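Local coordinates for DegV family protein (Thermus thermophilus, PDB 2DT8), which is a DegV family protein that binds a long-chain fatty acid, here palmitic acid, and also binds zinc, at residues T10-Q15 with R38-I43; A57-S62 with I264-G269. All coordinates share one frame; numbering follows the deposited sequence.

Contacts 1 and 2 lie with their centres 14 Å apart and follow one another along the chain: 10-15 with 38-43 closes before 57-62 meets 264-269. Contact 1 joins two loops that follow strands 3-8 and 35-38 of the six-stranded sheet; contact 2 joins strand 60-62 of that same sheet to helix 262-268, which leads into the four-stranded sheet. The two meet where Ile-264 packs against Thr-10 and Asp-12, its CD1 3.8 Å from Thr-10 CB. Helix 262-268 thus touches both, and palmitic acid runs along it, so the fatty acid lies where the parts of the fold built on the two sheets come together.

Contact 1. Residues T10-Q15 with R38-I43; sequences TSDLPQ and RDWEEI
Trp-40 reaches Asp-12 with the nitrogen edge of its indole: NE1 donates to Asp-12 OD1 over 2.9 Å, with an N-H...O angle of 157°. The oxygen lies almost exactly in the indole plane, yet the donor approaches from above the carboxylate, whose plane is turned 71° from the ring. CG of Trp-40 stands anti to the carbonyl carbon (chi1 -75°), which sends the indole across to the other loop; there its CZ2 also rests 3.9 Å from Asp-12 CB. A water donates to both Asp-12 OD1 and Asp-39 OD2, bridging two oxygens 4.6 Å apart and probably easing the repulsion of their charges. The contact ties the loop after strand 3-8 to the loop after strand 35-38, both strands belonging to the six-stranded sheet of this DegV fold. Asp-12 OD2 takes further bonds from Ser-119 OG and Gly-261 N, while Asp-39 is held by Ser-9 and by Val-263 N at the start of helix 262-268. A leucine in place of Trp-40 would probably leave Asp-12 OD1 without its N-H donor and open a gap beside the carboxylate. Asp-39 OD2 also comes within 3.9 Å of Thr-10 N, a contact without a hydrogen bond.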
# COMPACT_ATOMS: atom_id res chain seq x y z
N THR A 10 -3.55 6.17 1.23
CA THR A 10 -3.46 4.74 0.99
C THR A 10 -2.10 4.16 1.33
O THR A 10 -1.90 2.95 1.21
CB THR A 10 -3.86 4.33 -0.47
OG1 THR A 10 -2.85 4.75 -1.40
CG2 THR A 10 -5.20 4.94 -0.85
N SER A 11 -1.15 4.99 1.75
CA SER A 11 0.16 4.47 2.15
C SER A 11 0.01 3.76 3.50
O SER A 11 0.91 3.06 3.95
CB SER A 11 1.19 5.60 2.24
OG SER A 11 0.75 6.67 3.05
N ASP A 12 -1.15 3.95 4.14
CA ASP A 12 -1.49 3.27 5.39
C ASP A 12 -0.42 3.28 6.49
O ASP A 12 -0.20 2.27 7.18
CB ASP A 12 -1.89 1.81 5.09
CG ASP A 12 -3.19 1.69 4.29
OD1 ASP A 12 -3.94 2.70 4.22
OD2 ASP A 12 -3.47 0.60 3.75
N LEU A 13 0.21 4.43 6.68
CA LEU A 13 1.24 4.57 7.71
C LEU A 13 0.63 4.89 9.06
O LEU A 13 -0.29 5.70 9.14
CB LEU A 13 2.19 5.71 7.34
CG LEU A 13 3.20 5.42 6.24
CD1 LEU A 13 3.81 6.71 5.74
CD2 LEU A 13 4.26 4.47 6.78
N PRO A 14 1.14 4.27 10.14
CA PRO A 14 0.60 4.55 11.48
C PRO A 14 0.85 6.03 11.74
O PRO A 14 1.76 6.64 11.20
CB PRO A 14 1.46 3.68 12.39
CG PRO A 14 1.93 2.59 11.50
CD PRO A 14 2.19 3.25 10.18
N GLN A 15 -0.03 6.57 12.60
CA GLN A 15 0.14 7.97 12.95
C GLN A 15 1.43 8.28 13.72
O GLN A 15 1.96 9.38 13.67
CB GLN A 15 -1.02 8.37 13.93
CG GLN A 15 -1.08 9.84 14.41
CD GLN A 15 0.01 10.23 15.42
OE1 GLN A 15 0.41 9.44 16.30
NE2 GLN A 15 0.47 11.47 15.32
N ARG A 38 -13.51 10.52 4.63
CA ARG A 38 -12.07 10.52 4.46
C ARG A 38 -11.39 9.26 5.01
O ARG A 38 -11.63 8.84 6.14
CB ARG A 38 -11.48 11.66 5.28
CG ARG A 38 -11.63 13.03 4.66
CD ARG A 38 -10.90 14.10 5.43
NE ARG A 38 -11.65 14.63 6.57
CZ ARG A 38 -11.28 14.48 7.84
NH1 ARG A 38 -10.02 14.19 8.14
NH2 ARG A 38 -12.16 14.62 8.82
N ASP A 39 -10.51 8.72 4.16
CA ASP A 39 -9.84 7.49 4.56
C ASP A 39 -9.21 7.67 5.95
O ASP A 39 -8.76 8.77 6.27
CB ASP A 39 -8.72 7.29 3.50
CG ASP A 39 -8.13 5.90 3.44
OD1 ASP A 39 -8.75 4.94 3.95
OD2 ASP A 39 -7.03 5.77 2.84
N TRP A 40 -9.22 6.61 6.76
CA TRP A 40 -8.65 6.59 8.11
C TRP A 40 -9.30 7.46 9.19
O TRP A 40 -9.52 7.00 10.31
CB TRP A 40 -7.14 6.90 8.07
CG TRP A 40 -6.31 5.73 7.56
CD1 TRP A 40 -5.83 5.55 6.30
CD2 TRP A 40 -5.91 4.58 8.31
NE1 TRP A 40 -5.15 4.36 6.21
CE2 TRP A 40 -5.20 3.73 7.43
CE3 TRP A 40 -6.10 4.17 9.63
CZ2 TRP A 40 -4.65 2.50 7.83
CZ3 TRP A 40 -5.56 2.94 10.04
CH2 TRP A 40 -4.86 2.13 9.14
N GLU A 41 -9.70 8.68 8.89
CA GLU A 41 -10.23 9.66 9.83
C GLU A 41 -11.71 9.57 10.12
O GLU A 41 -12.15 9.83 11.24
CB GLU A 41 -9.96 11.07 9.32
CG GLU A 41 -8.52 11.41 9.03
CD GLU A 41 -7.72 11.46 10.31
OE1 GLU A 41 -7.93 12.40 11.10
OE2 GLU A 41 -6.88 10.56 10.52
N GLU A 42 -12.45 9.03 9.20
CA GLU A 42 -13.89 8.98 9.28
C GLU A 42 -14.59 7.67 8.98
O GLU A 42 -15.82 7.60 9.09
CB GLU A 42 -14.48 10.03 8.36
CG GLU A 42 -14.02 11.44 8.61
CD GLU A 42 -14.78 12.42 7.76
OE1 GLU A 42 -14.66 12.35 6.52
OE2 GLU A 42 -15.52 13.25 8.32
N ILE A 43 -13.82 6.65 8.57
CA ILE A 43 -14.39 5.35 8.29
C ILE A 43 -13.31 4.28 8.44
O ILE A 43 -12.13 4.59 8.41
CB ILE A 43 -14.99 5.33 6.86
CG1 ILE A 43 -15.82 4.05 6.66
CG2 ILE A 43 -13.88 5.45 5.80
CD1 ILE A 43 -16.85 4.14 5.58
O HOH W 1 -6.23 3.14 2.43

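Contact 2. Residues A57-S62 with I264-G269; sequences AFPTTS and IASHTG. With PLM (palmitic acid), chain C.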
# COMPACT_ATOMS: atom_id res chain seq x y z
N ALA A 57 -25.17 -1.01 -0.70
CA ALA A 57 -24.45 -0.81 -1.93
C ALA A 57 -22.93 -0.85 -1.69
O ALA A 57 -22.43 -0.40 -0.67
CB ALA A 57 -24.87 0.50 -2.61
N PHE A 58 -22.26 -1.44 -2.69
CA PHE A 58 -20.82 -1.53 -2.57
C PHE A 58 -20.16 -0.15 -2.43
O PHE A 58 -20.63 0.85 -2.95
CB PHE A 58 -19.55 -2.41 -3.46
CG PHE A 58 -19.52 -3.88 -3.20
CD1 PHE A 58 -20.66 -4.54 -2.78
CD2 PHE A 58 -18.36 -4.62 -3.43
CE1 PHE A 58 -20.65 -5.92 -2.59
CE2 PHE A 58 -18.35 -5.99 -3.24
CZ PHE A 58 -19.50 -6.64 -2.83
N PRO A 59 -19.06 -0.17 -1.65
CA PRO A 59 -18.32 1.07 -1.50
C PRO A 59 -17.52 1.34 -2.77
O PRO A 59 -17.17 0.44 -3.53
CB PRO A 59 -17.25 0.96 -0.34
CG PRO A 59 -16.86 -0.50 -0.49
CD PRO A 59 -18.19 -1.15 -0.70
N THR A 60 -17.29 2.65 -2.98
CA THR A 60 -16.50 3.03 -4.13
C THR A 60 -15.51 3.98 -3.47
O THR A 60 -15.66 4.37 -2.32
CB THR A 60 -17.16 3.65 -5.40
OG1 THR A 60 -17.86 4.84 -5.01
CG2 THR A 60 -18.17 2.66 -5.98
N THR A 61 -14.52 4.37 -4.29
CA THR A 61 -13.50 5.24 -3.74
C THR A 61 -13.13 6.38 -4.73
O THR A 61 -13.47 6.28 -5.91
CB THR A 61 -12.15 4.52 -3.35
OG1 THR A 61 -11.59 3.88 -4.51
CG2 THR A 61 -12.43 3.45 -2.31
N SER A 62 -12.50 7.45 -4.25
CA SER A 62 -12.14 8.58 -5.09
C SER A 62 -10.74 9.09 -4.75
O SER A 62 -10.34 9.17 -3.60
CB SER A 62 -13.12 9.73 -4.88
OG SER A 62 -14.43 9.37 -5.29
N ILE A 264 -8.12 1.15 0.68
CA ILE A 264 -7.58 -0.09 0.14
C ILE A 264 -8.53 -1.26 0.40
O ILE A 264 -8.78 -2.08 -0.48
CB ILE A 264 -6.19 -0.42 0.74
CG1 ILE A 264 -5.18 0.66 0.37
CG2 ILE A 264 -5.72 -1.80 0.25
CD1 ILE A 264 -4.86 0.72 -1.12
N ALA A 265 -9.08 -1.33 1.62
CA ALA A 265 -9.98 -2.42 1.98
C ALA A 265 -11.25 -2.45 1.14
O ALA A 265 -11.86 -3.52 0.97
CB ALA A 265 -10.34 -2.32 3.46
N SER A 266 -11.67 -1.30 0.63
CA SER A 266 -12.87 -1.22 -0.22
C SER A 266 -12.67 -2.02 -1.51
O SER A 266 -13.65 -2.42 -2.16
CB SER A 266 -13.17 0.24 -0.60
OG SER A 266 -13.65 0.98 0.51
N HIS A 267 -11.41 -2.24 -1.88
CA HIS A 267 -11.08 -3.00 -3.07
C HIS A 267 -10.64 -4.43 -2.79
O HIS A 267 -10.95 -5.33 -3.56
CB HIS A 267 -10.02 -2.27 -3.87
CG HIS A 267 -10.51 -0.99 -4.45
ND1 HIS A 267 -11.19 -0.92 -5.65
CD2 HIS A 267 -10.53 0.27 -3.94
CE1 HIS A 267 -11.61 0.32 -5.85
NE2 HIS A 267 -11.22 1.06 -4.82
N THR A 268 -9.92 -4.65 -1.70
CA THR A 268 -9.49 -6.02 -1.40
C THR A 268 -10.61 -6.84 -0.75
O THR A 268 -10.76 -8.03 -1.02
CB THR A 268 -8.26 -6.04 -0.47
OG1 THR A 268 -8.60 -5.42 0.78
CG2 THR A 268 -7.09 -5.29 -1.10
N GLY A 269 -11.39 -6.19 0.11
CA GLY A 269 -12.49 -6.87 0.76
C GLY A 269 -12.14 -7.43 2.12
O GLY A 269 -11.03 -7.23 2.61
C1 PLM C . -9.05 5.49 -5.99
O1 PLM C . -8.31 6.11 -6.90
O2 PLM C . -10.25 5.65 -5.98
C2 PLM C . -8.39 4.57 -4.97
C3 PLM C . -8.20 3.19 -5.60
C4 PLM C . -7.58 2.22 -4.59
C5 PLM C . -7.37 0.87 -5.25
C6 PLM C . -6.66 -0.09 -4.29
C7 PLM C . -6.50 -1.43 -4.97
C8 PLM C . -5.63 -2.34 -4.13
C9 PLM C . -5.22 -3.53 -4.99
CA PLM C . -4.89 -4.71 -4.10
CB PLM C . -3.44 -4.58 -3.68
CC PLM C . -3.38 -4.24 -2.20
CD PLM C . -2.53 -5.28 -1.49
CE PLM C . -2.63 -5.05 0.02
CF PLM C . -1.86 -6.16 0.76
CG PLM C . -0.36 -5.86 0.72
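The imidazole of His-267 carries the palmitic acid chain on one face and Thr-61 at its edge. C5 of the lipid lies over that face, offset toward the rim and 3.5 Å from His-267 CD2, so this part of the alkyl chain lies across the CD2 side of the ring. At the edge, NE2 donates to Thr-61 OG1 over 2.9 Å, the oxygen only 3° from the ring plane. That hydroxyl in turn donates to palmitic acid O2 over 2.7 Å, forming a relay from imidazole through threonine to the lipid head; the hydroxyl gives its hydrogen to O2 and accepts from NE2 through the oxygen. With chi1 at 59°, Thr-61 sets OG1 between backbone N and carbonyl carbon, facing both partners, and lays CG2 3.7 Å from Ser-266 CB. Pro-59 CG packs 3.7 Å from Ser-266 OG, a hydroxyl hydrogen-bonded to Ala-262 O one turn back in the helix. At the next carbon of the lipid, Ile-264 CD1 comes 3.7 Å from C6, and farther along the chain Thr-268 CG2 touches the tail. The acid head has a second hydroxyl partner in Ser-93 OG. Helix 262-268 faces strand 60-62 and the residues leading into it, while Pro-59 and Ser-266 both pack on Ile-48 of helix 45-53 and on Val-30 of strand 24-32.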